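Local atomic coordinates of cystatin F (Homo sapiens, PDB entry 2CH9), a protein that inhibits papain-like cysteine proteases, among them papain and cathepsin L, forms a disulfide-linked homodimer and may take part in immune regulation. Residues K21-N26 with T57-Q62; A33-V38 with F51-I56; T45-L50 with I75-C80; L71-G76 with C105-W110. All blocks are in the same frame, centred on the assembly; numbering follows the deposited sequence.

Overall arrangement
All four contacts belong to one cystatin domain, an antiparallel sheet wrapped around helix 28-44. Contact 4 is its buried middle, strand 67-78 against strand 102-112, held by paired backbone bonds with mostly apolar side chains on the helix side. Contact 2 sets the helix against strand 49-63 and mixes aliphatic packing with a salt bridge nearer the surface. Contacts 1 and 3 lie on opposite sides of the chain's centre and use the two ends of that same strand: contact 1 adds the short edge strand 21-22 through backbone bonds and a water, whereas contact 3 closes the far end of hairpin 49-63/67-78 with charges and turns. Contacts 3 and 4 share Ile-75 and Gly-76.

Contact 1. Residues K21-N26 with T57-Q62; sequences KTIKTN and TRALVQ
The carbonyl O of Lys-21 takes the N-H of Val-61 at 2.9 Å and is also approached by CA of Leu-60 at 3.2 Å, a CA-H...O contact. Lys-21 N returns a nearly straight bond to Val-61 O, which makes the two residues an antiparallel hydrogen-bonded pair. Two residues on, Ile-23 N reaches Ala-59 O at 3.3 Å from above the carbonyl plane, 44° out of it, as the regular strand gives way to loop. There a water takes over: it donates to Ile-23 O at 3.1 Å and accepts from Ala-59 N. Ile-23 supplies the apolar part. Its CG2 touches CB of Ala-59 at 3.8 Å; CG1, anti to the backbone N (chi1 -170°), carries CD1 against CG1 of Val-61. CG2 of Thr-25 rests on Thr-57 O, near Ala-59. On the opposite face of the sheet CD2 of Leu-60 approaches Thr-22 N at 3.5 Å. Strand 21-22 thus forms an edge of the cystatin sheet just after the reactive-site Gly-18, whose carbonyl is bonded by Gln-62. Ile-23 and Ala-59 both pack on Val-30 of helix 28-44, and strand 67-78 flanks strand 49-63 on its other edge.

Contact 2. Residues A33-V38 with F51-I56; sequences AARYSV and FKESRI
Glu-53 reaches from its strand toward helix 28-44 and meets three of the helix residues in turn. Its CB lies 3.9 Å from the carbonyl O of Ala-34. CG sits between the backbone N and the carbonyl carbon (chi1 74°), near CB of Ala-34, and a bend at chi2 follows. At the tip, OE1 receives the N-H of Arg-35 NE at 2.9 Å in an almost straight bond, on its syn side and in the guanidinium plane. OE1 also touches CG1 of Val-38 at 3.3 Å. OE2 uses its syn lone pair for Arg-35 NH2, again 2.9 Å away, and takes a weak second bond from NE. The salt bridge is therefore side-on, one nitrogen to each oxygen, although the two planes are turned 46° apart. Asp-89 forms a second salt bridge with NH1 of the same guanidinium, so two carboxylates probably offset its charge. Apolar contacts flank the ion pair: CB of Ala-34 meets CD1 of Ile-56 at 3.6 Å, and CG2 of Val-38 meets CB of Phe-51 at 3.8 Å. The axes of helix segment 33-38 and strand segment 51-56 approach to 7.3 Å, their directions 139° apart, the arrangement of the cystatin fold, in which the curved antiparallel sheet grips one long helix.

Contact 3. Residues T45-L50 with I75-C80; sequences TNDMFL and IGRTTC. With FUL (beta-L-fucopyranose), chain B.
Asp-47 and Arg-77 meet with their side chains at about a right angle but their flat groups nearly coplanar, 13° apart, at the open end of the cystatin hairpin formed by strands 49-63 and 67-78. Arg-77 is bent at chi3 (-81°), which turns NE out of the otherwise extended chain toward OD2. The grip is side-on: NH2 of Arg-77 bonds OD1 of Asp-47 at 2.8 Å and NE bonds OD2 at 3.0 Å, both on syn sides of the carboxylate. OD2 also accepts the backbone N of Phe-49, closing an Asx turn. The two donors come from opposite faces of the carboxylate plane, which fixes its rotation, while Leu-99 O holds Arg-77 NH1. The Phe-49 ring is tilted 57° to the guanidinium; its CD2 lies 3.7 Å from CD of Arg-77, CG of Met-48 covers one face toward the rim, and Cys-80 O stands at the edge. Leu-50 N bonds Cys-80 O at 2.8 Å, beside the disulfide from Cys-80 to Cys-91. On the glycan side, ND2 of Asn-46 donates to O4 of the fucose at 2.7 Å. Leu-50 O accepts twice from Thr-78, from N and from OG1 at 2.7 Å, the hydroxyl above the carbonyl plane, and this OG1 receives Cys-80 N in an ST turn.

Contact 4. Residues L71-G76 with C105-W110; sequences LEVEIG and CYSEVW
The ring of Tyr-106 approaches Leu-71 O obliquely, CD1 coming to 3.2 Å, while OE2 of Glu-108 lies at the ring edge in its plane. CG of Tyr-106, anti to the backbone N (chi1 172°), lies 3.8 Å from Leu-71 O. The phenol OH donates to the anti lone pair of Glu-108 OE2 at 2.7 Å. Leu-71 O itself is bonded by Ser-107 N at 2.9 Å and touched by CA of Tyr-106. Leu-71 N answers with a bond to Ser-107 O, and Val-73 pairs with Cys-105 in the same two-way manner. Between these hydrogen-bonded pairs stands the non-hydrogen-bonded pair Glu-72 and Tyr-106. This is the centre of the antiparallel cystatin sheet; segments 71-76 and 105-110 run with their directions 130° apart. Tyr-106 and Glu-72 share the face turned to the second subunit, where they touch its Gln-62 and Phe-19; Glu-72 is held within its own chain by Thr-57 and Arg-58. Leu-71, Val-73, Cys-105 and Ser-107 occupy the other face, toward helix 28-44. There OG of Ser-107, hydrogen-bonded to Ser-37 of the helix, lies 3.7 Å from CB of Leu-71. CD1 of Ile-75 packs at 3.8 Å on SG of Cys-105, which is bonded to Cys-125 of strand 117-126.

Contact 1. Residues K21-N26 with T57-Q62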
loop_
_atom_site.group_PDB
_atom_site.type_symbol
_atom_site.label_atom_id
_atom_site.label_comp_id
_atom_site.label_asym_id
_atom_site.label_seq_id
_atom_site.Cartn_x
_atom_site.Cartn_y
_atom_site.Cartn_z
ATOM N N LYS A 21 -8.795 -5.785 -0.482
ATOM C CA LYS A 21 -10.091 -6.149 -1.100
ATOM C C LYS A 21 -10.966 -4.910 -1.193
ATOM O O LYS A 21 -10.924 -4.043 -0.345
ATOM C CB LYS A 21 -10.882 -7.190 -0.277
ATOM C CG LYS A 21 -10.117 -8.310 0.440
ATOM C CD LYS A 21 -9.538 -9.374 -0.500
ATOM C CE LYS A 21 -9.605 -10.751 0.155
ATOM N NZ LYS A 21 -8.917 -10.814 1.475
ATOM N N THR A 22 -11.779 -4.850 -2.233
ATOM C CA THR A 22 -12.785 -3.813 -2.360
ATOM C C THR A 22 -13.680 -3.752 -1.115
ATOM O O THR A 22 -14.066 -4.782 -0.540
ATOM C CB THR A 22 -13.645 -4.033 -3.639
ATOM O OG1 THR A 22 -14.478 -2.894 -3.855
ATOM C CG2 THR A 22 -14.546 -5.286 -3.529
ATOM N N ILE A 23 -14.018 -2.535 -0.716
ATOM C CA ILE A 23 -14.975 -2.317 0.358
ATOM C C ILE A 23 -15.863 -1.139 -0.031
ATOM O O ILE A 23 -15.404 -0.246 -0.747
ATOM C CB ILE A 23 -14.246 -2.128 1.727
ATOM C CG1 ILE A 23 -15.247 -2.157 2.902
ATOM C CG2 ILE A 23 -13.318 -0.886 1.712
ATOM C CD1 ILE A 23 -14.559 -2.143 4.275
ATOM N N LYS A 24 -17.135 -1.165 0.391
ATOM C CA LYS A 24 -18.095 -0.100 0.089
ATOM C C LYS A 24 -17.608 1.238 0.624
ATOM O O LYS A 24 -17.043 1.303 1.718
ATOM C CB LYS A 24 -19.487 -0.418 0.670
ATOM C CG LYS A 24 -20.070 -1.760 0.221
ATOM C CD LYS A 24 -21.592 -1.825 0.419
ATOM C CE LYS A 24 -22.083 -3.260 0.653
ATOM N NZ LYS A 24 -21.369 -4.288 -0.179
ATOM N N THR A 25 -17.848 2.306 -0.133
ATOM C CA THR A 25 -17.294 3.628 0.220
ATOM C C THR A 25 -18.120 4.325 1.322
ATOM O O THR A 25 -17.749 5.393 1.807
ATOM C CB THR A 25 -17.152 4.539 -1.032
ATOM O OG1 THR A 25 -18.438 4.704 -1.642
ATOM C CG2 THR A 25 -16.205 3.915 -2.068
ATOM N N ASN A 26 -19.238 3.715 1.710
ATOM C CA ASN A 26 -20.032 4.194 2.848
ATOM C C ASN A 26 -19.929 3.309 4.103
ATOM O O ASN A 26 -20.684 3.496 5.061
ATOM C CB ASN A 26 -21.505 4.438 2.455
ATOM C CG ASN A 26 -22.273 3.145 2.168
ATOM O OD1 ASN A 26 -21.697 2.053 2.085
ATOM N ND2 ASN A 26 -23.590 3.273 2.015
ATOM N N THR A 57 -14.389 8.143 -3.344
ATOM C CA THR A 57 -14.712 7.579 -4.650
ATOM C C THR A 57 -14.348 6.101 -4.761
ATOM O O THR A 57 -15.051 5.337 -5.421
ATOM C CB THR A 57 -14.086 8.394 -5.807
ATOM O OG1 THR A 57 -12.796 8.865 -5.417
ATOM C CG2 THR A 57 -14.946 9.601 -6.116
ATOM N N ARG A 58 -13.260 5.703 -4.099
ATOM C CA ARG A 58 -12.778 4.317 -4.146
ATOM C C ARG A 58 -12.163 3.937 -2.809
ATOM O O ARG A 58 -11.627 4.785 -2.104
ATOM C CB ARG A 58 -11.773 4.111 -5.303
ATOM C CG ARG A 58 -12.418 4.237 -6.666
ATOM C CD ARG A 58 -11.538 3.831 -7.848
ATOM N NE ARG A 58 -10.737 4.958 -8.332
ATOM C CZ ARG A 58 -9.978 4.940 -9.431
ATOM N NH1 ARG A 58 -9.902 3.842 -10.180
ATOM N NH2 ARG A 58 -9.275 6.021 -9.772
ATOM N N ALA A 59 -12.253 2.659 -2.459
ATOM C CA ALA A 59 -11.762 2.186 -1.162
ATOM C C ALA A 59 -11.379 0.711 -1.258
ATOM O O ALA A 59 -12.129 -0.094 -1.832
ATOM C CB ALA A 59 -12.825 2.372 -0.091
ATOM N N LEU A 60 -10.228 0.378 -0.681
ATOM C CA LEU A 60 -9.801 -1.007 -0.465
ATOM C C LEU A 60 -9.461 -1.121 1.011
ATOM O O LEU A 60 -9.101 -0.134 1.641
ATOM C CB LEU A 60 -8.546 -1.382 -1.285
ATOM C CG LEU A 60 -8.572 -1.410 -2.813
ATOM C CD1 LEU A 60 -7.173 -1.378 -3.413
ATOM C CD2 LEU A 60 -9.345 -2.624 -3.366
ATOM N N VAL A 61 -9.583 -2.322 1.560
ATOM C CA VAL A 61 -9.187 -2.546 2.939
ATOM C C VAL A 61 -8.328 -3.811 2.951
ATOM O O VAL A 61 -8.582 -4.754 2.219
ATOM C CB VAL A 61 -10.403 -2.672 3.856
ATOM C CG1 VAL A 61 -11.273 -3.888 3.441
ATOM C CG2 VAL A 61 -9.993 -2.746 5.323
ATOM N N GLN A 62 -7.267 -3.797 3.740
ATOM C CA GLN A 62 -6.406 -4.949 3.835
ATOM C C GLN A 62 -6.260 -5.323 5.302
ATOM O O GLN A 62 -6.093 -4.439 6.153
ATOM C CB GLN A 62 -5.055 -4.600 3.209
ATOM C CG GLN A 62 -3.995 -5.689 3.268
ATOM C CD GLN A 62 -2.677 -5.227 2.659
ATOM O OE1 GLN A 62 -2.370 -4.029 2.665
ATOM N NE2 GLN A 62 -1.913 -6.160 2.097
HETATM O O HOH W 1 -14.811 0.897 -3.572
#

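Contact 2. Residues A33-V38 with F51-I56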
loop_
_atom_site.group_PDB
_atom_site.type_symbol
_atom_site.label_atom_id
_atom_site.label_comp_id
_atom_site.label_asym_id
_atom_site.label_seq_id
_atom_site.Cartn_x
_atom_site.Cartn_y
_atom_site.Cartn_z
ATOM N N ALA A 33 -11.943 6.308 8.430
ATOM C CA ALA A 33 -10.596 6.384 7.862
ATOM C C ALA A 33 -10.411 7.653 7.013
ATOM O O ALA A 33 -9.357 8.301 7.063
ATOM C CB ALA A 33 -10.274 5.110 7.062
ATOM N N ALA A 34 -11.441 8.015 6.252
ATOM C CA ALA A 34 -11.429 9.247 5.463
ATOM C C ALA A 34 -11.368 10.495 6.350
ATOM O O ALA A 34 -10.748 11.490 5.969
ATOM C CB ALA A 34 -12.641 9.308 4.548
ATOM N N ARG A 35 -12.012 10.442 7.518
ATOM C CA ARG A 35 -11.886 11.512 8.517
ATOM C C ARG A 35 -10.463 11.617 9.062
ATOM O O ARG A 35 -9.921 12.722 9.186
ATOM C CB ARG A 35 -12.894 11.329 9.669
ATOM C CG ARG A 35 -12.776 12.354 10.807
ATOM C CD ARG A 35 -12.898 13.827 10.325
ATOM N NE ARG A 35 -14.152 14.077 9.618
ATOM C CZ ARG A 35 -15.331 14.294 10.203
ATOM N NH1 ARG A 35 -15.450 14.311 11.526
ATOM N NH2 ARG A 35 -16.406 14.490 9.448
ATOM N N TYR A 36 -9.853 10.484 9.403
ATOM C CA TYR A 36 -8.441 10.512 9.803
ATOM C C TYR A 36 -7.543 11.154 8.745
ATOM O O TYR A 36 -6.631 11.928 9.070
ATOM C CB TYR A 36 -7.930 9.121 10.114
ATOM C CG TYR A 36 -8.535 8.529 11.341
ATOM C CD1 TYR A 36 -8.723 9.297 12.495
ATOM C CD2 TYR A 36 -8.876 7.182 11.379
ATOM C CE1 TYR A 36 -9.275 8.726 13.649
ATOM C CE2 TYR A 36 -9.429 6.608 12.514
ATOM C CZ TYR A 36 -9.618 7.379 13.638
ATOM O OH TYR A 36 -10.153 6.794 14.753
ATOM N N SER A 37 -7.815 10.837 7.478
ATOM C CA SER A 37 -7.006 11.340 6.362
ATOM C C SER A 37 -7.032 12.860 6.297
ATOM O O SER A 37 -5.980 13.510 6.198
ATOM C CB SER A 37 -7.513 10.762 5.044
ATOM O OG SER A 37 -7.388 9.365 5.072
ATOM N N VAL A 38 -8.235 13.433 6.373
ATOM C CA VAL A 38 -8.355 14.885 6.272
ATOM C C VAL A 38 -7.813 15.603 7.510
ATOM O O VAL A 38 -7.313 16.727 7.416
ATOM C CB VAL A 38 -9.765 15.337 5.889
ATOM C CG1 VAL A 38 -10.735 15.255 7.089
ATOM C CG2 VAL A 38 -9.691 16.742 5.283
ATOM N N PHE A 51 -10.067 21.699 6.443
ATOM C CA PHE A 51 -10.660 20.955 5.339
ATOM C C PHE A 51 -11.448 19.784 5.897
ATOM O O PHE A 51 -11.222 19.374 7.029
ATOM C CB PHE A 51 -9.575 20.470 4.384
ATOM C CG PHE A 51 -9.082 21.528 3.434
ATOM C CD1 PHE A 51 -8.427 22.664 3.904
ATOM C CD2 PHE A 51 -9.255 21.377 2.058
ATOM C CE1 PHE A 51 -7.961 23.646 3.015
ATOM C CE2 PHE A 51 -8.798 22.349 1.162
ATOM C CZ PHE A 51 -8.147 23.485 1.642
ATOM N N LYS A 52 -12.358 19.240 5.092
ATOM C CA LYS A 52 -13.180 18.103 5.490
ATOM C C LYS A 52 -13.351 17.160 4.297
ATOM O O LYS A 52 -13.423 17.606 3.138
ATOM C CB LYS A 52 -14.543 18.611 5.982
ATOM C CG LYS A 52 -15.531 17.563 6.484
ATOM C CD LYS A 52 -16.824 18.234 6.922
ATOM C CE LYS A 52 -17.833 17.236 7.441
ATOM N NZ LYS A 52 -19.118 17.899 7.836
ATOM N N GLU A 53 -13.396 15.858 4.566
ATOM C CA GLU A 53 -13.619 14.897 3.489
ATOM C C GLU A 53 -14.967 15.221 2.823
ATOM O O GLU A 53 -15.971 15.453 3.511
ATOM C CB GLU A 53 -13.545 13.460 4.021
ATOM C CG GLU A 53 -14.748 12.975 4.864
ATOM C CD GLU A 53 -14.772 13.488 6.302
ATOM O OE1 GLU A 53 -13.873 14.245 6.740
ATOM O OE2 GLU A 53 -15.727 13.129 7.012
ATOM N N SER A 54 -14.978 15.288 1.491
ATOM C CA SER A 54 -16.206 15.626 0.774
ATOM C C SER A 54 -16.783 14.463 -0.026
ATOM O O SER A 54 -17.986 14.412 -0.245
ATOM C CB SER A 54 -16.027 16.871 -0.111
ATOM O OG SER A 54 -15.118 16.647 -1.176
ATOM N N ARG A 55 -15.931 13.533 -0.456
ATOM C CA ARG A 55 -16.378 12.396 -1.256
ATOM C C ARG A 55 -15.348 11.283 -1.194
ATOM O O ARG A 55 -14.161 11.540 -1.283
ATOM C CB ARG A 55 -16.618 12.829 -2.713
ATOM C CG ARG A 55 -17.187 11.757 -3.622
ATOM C CD ARG A 55 -17.886 12.373 -4.847
ATOM N NE ARG A 55 -16.933 12.810 -5.866
ATOM C CZ ARG A 55 -16.892 12.350 -7.118
ATOM N NH1 ARG A 55 -17.764 11.432 -7.534
ATOM N NH2 ARG A 55 -15.974 12.812 -7.963
ATOM N N ILE A 56 -15.805 10.047 -1.046
ATOM C CA ILE A 56 -14.915 8.900 -1.107
ATOM C C ILE A 56 -15.286 8.135 -2.360
ATOM O O ILE A 56 -16.375 7.562 -2.442
ATOM C CB ILE A 56 -15.054 8.002 0.130
ATOM C CG1 ILE A 56 -14.803 8.811 1.393
ATOM C CG2 ILE A 56 -14.096 6.799 0.033
ATOM C CD1 ILE A 56 -15.444 8.232 2.610
#

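Contact 3. Residues T45-L50 with I75-C80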
loop_
_atom_site.group_PDB
_atom_site.type_symbol
_atom_site.label_atom_id
_atom_site.label_comp_id
_atom_site.label_asym_id
_atom_site.label_seq_id
_atom_site.Cartn_x
_atom_site.Cartn_y
_atom_site.Cartn_z
ATOM N N THR A 45 -0.655 20.950 6.972
ATOM C CA THR A 45 -0.694 22.117 6.098
ATOM C C THR A 45 -0.950 23.365 6.934
ATOM O O THR A 45 -1.244 23.263 8.120
ATOM C CB THR A 45 -1.779 21.970 5.006
ATOM O OG1 THR A 45 -3.052 21.714 5.613
ATOM C CG2 THR A 45 -1.444 20.824 4.054
ATOM N N ASN A 46 -0.826 24.538 6.318
ATOM C CA ASN A 46 -1.049 25.791 7.022
ATOM C C ASN A 46 -2.116 26.658 6.400
ATOM O O ASN A 46 -1.909 27.849 6.207
ATOM C CB ASN A 46 0.243 26.603 7.106
ATOM C CG ASN A 46 1.265 25.970 8.009
ATOM O OD1 ASN A 46 1.327 26.274 9.209
ATOM N ND2 ASN A 46 2.070 25.063 7.447
ATOM N N ASP A 47 -3.259 26.074 6.076
ATOM C CA ASP A 47 -4.378 26.868 5.605
ATOM C C ASP A 47 -4.946 27.625 6.800
ATOM O O ASP A 47 -4.656 27.293 7.960
ATOM C CB ASP A 47 -5.454 25.973 4.978
ATOM C CG ASP A 47 -6.368 26.735 4.031
ATOM O OD1 ASP A 47 -5.933 27.072 2.907
ATOM O OD2 ASP A 47 -7.525 27.000 4.407
ATOM N N MET A 48 -5.753 28.641 6.530
ATOM C CA MET A 48 -6.405 29.351 7.607
ATOM C C MET A 48 -7.731 28.678 7.998
ATOM O O MET A 48 -8.250 28.894 9.094
ATOM C CB MET A 48 -6.535 30.836 7.256
ATOM C CG MET A 48 -7.915 31.371 6.979
ATOM S SD MET A 48 -7.948 33.078 7.562
ATOM C CE MET A 48 -7.647 32.843 9.324
ATOM N N PHE A 49 -8.252 27.845 7.101
ATOM C CA PHE A 49 -9.458 27.058 7.363
ATOM C C PHE A 49 -9.182 25.557 7.444
ATOM O O PHE A 49 -8.218 25.054 6.857
ATOM C CB PHE A 49 -10.520 27.320 6.292
ATOM C CG PHE A 49 -11.040 28.733 6.277
ATOM C CD1 PHE A 49 -11.953 29.165 7.234
ATOM C CD2 PHE A 49 -10.624 29.627 5.296
ATOM C CE1 PHE A 49 -12.439 30.470 7.222
ATOM C CE2 PHE A 49 -11.110 30.943 5.279
ATOM C CZ PHE A 49 -12.016 31.361 6.243
ATOM N N LEU A 50 -10.040 24.846 8.171
ATOM C CA LEU A 50 -9.994 23.389 8.190
ATOM C C LEU A 50 -10.620 22.811 6.909
ATOM O O LEU A 50 -11.588 23.355 6.366
ATOM C CB LEU A 50 -10.732 22.822 9.412
ATOM C CG LEU A 50 -10.271 23.080 10.845
ATOM C CD1 LEU A 50 -11.330 22.542 11.803
ATOM C CD2 LEU A 50 -8.912 22.448 11.126
ATOM N N ILE A 75 -11.279 16.076 -0.627
ATOM C CA ILE A 75 -11.396 16.948 0.538
ATOM C C ILE A 75 -11.675 18.377 0.093
ATOM O O ILE A 75 -11.252 18.781 -0.988
ATOM C CB ILE A 75 -10.147 16.886 1.438
ATOM C CG1 ILE A 75 -8.906 17.421 0.707
ATOM C CG2 ILE A 75 -9.914 15.444 1.928
ATOM C CD1 ILE A 75 -7.719 17.640 1.627
ATOM N N GLY A 76 -12.405 19.125 0.916
ATOM C CA GLY A 76 -12.782 20.488 0.578
ATOM C C GLY A 76 -12.637 21.453 1.736
ATOM O O GLY A 76 -12.794 21.070 2.902
ATOM N N ARG A 77 -12.341 22.713 1.416
ATOM C CA ARG A 77 -12.195 23.743 2.437
ATOM C C ARG A 77 -13.547 24.056 3.076
ATOM O O ARG A 77 -14.544 24.225 2.374
ATOM C CB ARG A 77 -11.557 25.006 1.858
ATOM C CG ARG A 77 -11.224 26.040 2.924
ATOM C CD ARG A 77 -10.688 27.340 2.348
ATOM N NE ARG A 77 -9.263 27.274 2.018
ATOM C CZ ARG A 77 -8.746 27.591 0.834
ATOM N NH1 ARG A 77 -9.528 28.015 -0.153
ATOM N NH2 ARG A 77 -7.436 27.500 0.635
ATOM N N THR A 78 -13.575 24.100 4.409
ATOM C CA THR A 78 -14.776 24.474 5.158
ATOM C C THR A 78 -14.705 25.933 5.616
ATOM O O THR A 78 -13.702 26.618 5.402
ATOM C CB THR A 78 -14.993 23.577 6.407
ATOM O OG1 THR A 78 -13.997 23.873 7.392
ATOM C CG2 THR A 78 -14.928 22.109 6.054
ATOM N N THR A 79 -15.773 26.397 6.262
ATOM C CA THR A 79 -15.844 27.765 6.774
ATOM C C THR A 79 -15.363 27.858 8.230
ATOM O O THR A 79 -15.500 28.905 8.870
ATOM C CB THR A 79 -17.286 28.327 6.694
ATOM O OG1 THR A 79 -18.158 27.510 7.481
ATOM C CG2 THR A 79 -17.787 28.363 5.257
ATOM N N CYS A 80 -14.815 26.760 8.749
ATOM C CA CYS A 80 -14.310 26.717 10.113
ATOM C C CYS A 80 -12.841 27.018 10.133
ATOM O O CYS A 80 -12.059 26.355 9.463
ATOM C CB CYS A 80 -14.484 25.334 10.715
ATOM S SG CYS A 80 -16.126 24.853 11.220
HETATM C C1 FUL B . 3.972 21.234 11.295
HETATM C C2 FUL B . 5.085 21.401 10.260
HETATM O O2 FUL B . 6.254 20.668 10.575
HETATM C C3 FUL B . 4.382 20.885 9.001
HETATM O O3 FUL B . 5.265 20.783 7.901
HETATM C C4 FUL B . 3.159 21.783 8.720
HETATM O O4 FUL B . 3.614 23.041 8.260
HETATM C C5 FUL B . 2.266 21.936 9.976
HETATM C C6 FUL B . 1.138 22.950 9.838
HETATM O O5 FUL B . 3.034 22.276 11.123
#

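Contact 4. Residues L71-G76 with C105-W110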
loop_
_atom_site.group_PDB
_atom_site.type_symbol
_atom_site.label_atom_id
_atom_site.label_comp_id
_atom_site.label_asym_id
_atom_site.label_seq_id
_atom_site.Cartn_x
_atom_site.Cartn_y
_atom_site.Cartn_z
ATOM N N LEU A 71 -7.518 4.566 0.288
ATOM C CA LEU A 71 -8.672 5.401 -0.036
ATOM C C LEU A 71 -8.372 6.419 -1.113
ATOM O O LEU A 71 -7.287 6.992 -1.160
ATOM C CB LEU A 71 -9.183 6.149 1.197
ATOM C CG LEU A 71 -9.519 5.397 2.478
ATOM C CD1 LEU A 71 -10.020 6.397 3.491
ATOM C CD2 LEU A 71 -10.581 4.299 2.250
ATOM N N GLU A 72 -9.358 6.615 -1.984
ATOM C CA GLU A 72 -9.398 7.729 -2.907
ATOM C C GLU A 72 -10.507 8.639 -2.375
ATOM O O GLU A 72 -11.685 8.301 -2.427
ATOM C CB GLU A 72 -9.717 7.239 -4.322
ATOM C CG GLU A 72 -9.627 8.292 -5.392
ATOM C CD GLU A 72 -10.000 7.742 -6.763
ATOM O OE1 GLU A 72 -11.210 7.486 -7.015
ATOM O OE2 GLU A 72 -9.088 7.562 -7.602
ATOM N N VAL A 73 -10.110 9.793 -1.861
ATOM C CA VAL A 73 -11.004 10.657 -1.095
ATOM C C VAL A 73 -10.835 12.111 -1.566
ATOM O O VAL A 73 -9.714 12.568 -1.784
ATOM C CB VAL A 73 -10.746 10.502 0.442
ATOM C CG1 VAL A 73 -9.254 10.482 0.757
ATOM C CG2 VAL A 73 -11.471 11.577 1.252
ATOM N N GLU A 74 -11.942 12.807 -1.798
ATOM C CA GLU A 74 -11.888 14.227 -2.083
ATOM C C GLU A 74 -12.054 15.008 -0.781
ATOM O O GLU A 74 -12.851 14.630 0.077
ATOM C CB GLU A 74 -12.951 14.627 -3.106
ATOM C CG GLU A 74 -12.602 14.217 -4.539
ATOM C CD GLU A 74 -13.778 14.325 -5.491
ATOM O OE1 GLU A 74 -14.695 15.145 -5.244
ATOM O OE2 GLU A 74 -13.791 13.589 -6.502
ATOM N N ILE A 75 -11.279 16.076 -0.627
ATOM C CA ILE A 75 -11.396 16.948 0.538
ATOM C C ILE A 75 -11.675 18.377 0.093
ATOM O O ILE A 75 -11.252 18.781 -0.988
ATOM C CB ILE A 75 -10.147 16.886 1.438
ATOM C CG1 ILE A 75 -8.906 17.421 0.707
ATOM C CG2 ILE A 75 -9.914 15.444 1.928
ATOM C CD1 ILE A 75 -7.719 17.640 1.627
ATOM N N GLY A 76 -12.405 19.125 0.916
ATOM C CA GLY A 76 -12.782 20.488 0.578
ATOM C C GLY A 76 -12.637 21.453 1.736
ATOM O O GLY A 76 -12.794 21.070 2.902
ATOM N N CYS A 105 -7.197 13.323 -3.100
ATOM C CA CYS A 105 -6.166 12.660 -2.318
ATOM C C CYS A 105 -6.186 11.143 -2.472
ATOM O O CYS A 105 -7.218 10.544 -2.767
ATOM C CB CYS A 105 -6.320 12.999 -0.830
ATOM S SG CYS A 105 -6.271 14.746 -0.437
ATOM N N TYR A 106 -5.024 10.537 -2.280
ATOM C CA TYR A 106 -4.927 9.127 -1.995
ATOM C C TYR A 106 -4.371 9.004 -0.580
ATOM O O TYR A 106 -3.403 9.679 -0.221
ATOM C CB TYR A 106 -4.007 8.414 -2.996
ATOM C CG TYR A 106 -3.757 6.977 -2.591
ATOM C CD1 TYR A 106 -4.716 5.985 -2.838
ATOM C CD2 TYR A 106 -2.582 6.610 -1.910
ATOM C CE1 TYR A 106 -4.515 4.677 -2.443
ATOM C CE2 TYR A 106 -2.373 5.290 -1.512
ATOM C CZ TYR A 106 -3.343 4.330 -1.790
ATOM O OH TYR A 106 -3.147 3.026 -1.408
ATOM N N SER A 107 -4.984 8.153 0.228
ATOM C CA SER A 107 -4.451 7.894 1.541
ATOM C C SER A 107 -4.417 6.413 1.912
ATOM O O SER A 107 -5.191 5.592 1.388
ATOM C CB SER A 107 -5.231 8.672 2.603
ATOM O OG SER A 107 -6.510 8.105 2.782
ATOM N N GLU A 108 -3.498 6.090 2.820
ATOM C CA GLU A 108 -3.504 4.810 3.516
ATOM C C GLU A 108 -3.619 5.125 4.989
ATOM O O GLU A 108 -2.925 6.014 5.499
ATOM C CB GLU A 108 -2.250 4.005 3.191
ATOM C CG GLU A 108 -2.277 3.498 1.758
ATOM C CD GLU A 108 -1.001 2.852 1.275
ATOM O OE1 GLU A 108 0.002 2.735 2.035
ATOM O OE2 GLU A 108 -1.001 2.453 0.092
ATOM N N VAL A 109 -4.525 4.417 5.655
ATOM C CA VAL A 109 -4.866 4.662 7.043
ATOM C C VAL A 109 -4.885 3.304 7.723
ATOM O O VAL A 109 -5.619 2.391 7.292
ATOM C CB VAL A 109 -6.287 5.271 7.164
ATOM C CG1 VAL A 109 -6.673 5.453 8.616
ATOM C CG2 VAL A 109 -6.393 6.592 6.394
ATOM N N TRP A 110 -4.082 3.159 8.770
ATOM C CA TRP A 110 -3.992 1.902 9.505
ATOM C C TRP A 110 -4.716 2.056 10.833
ATOM O O TRP A 110 -4.381 2.946 11.625
ATOM C CB TRP A 110 -2.523 1.520 9.734
ATOM C CG TRP A 110 -2.323 0.167 10.393
ATOM C CD1 TRP A 110 -2.876 -1.038 10.015
ATOM C CD2 TRP A 110 -1.497 -0.115 11.527
ATOM N NE1 TRP A 110 -2.445 -2.039 10.850
ATOM C CE2 TRP A 110 -1.599 -1.506 11.786
ATOM C CE3 TRP A 110 -0.669 0.665 12.339
ATOM C CZ2 TRP A 110 -0.910 -2.125 12.837
ATOM C CZ3 TRP A 110 0.008 0.053 13.380
ATOM C CH2 TRP A 110 -0.115 -1.335 13.618
#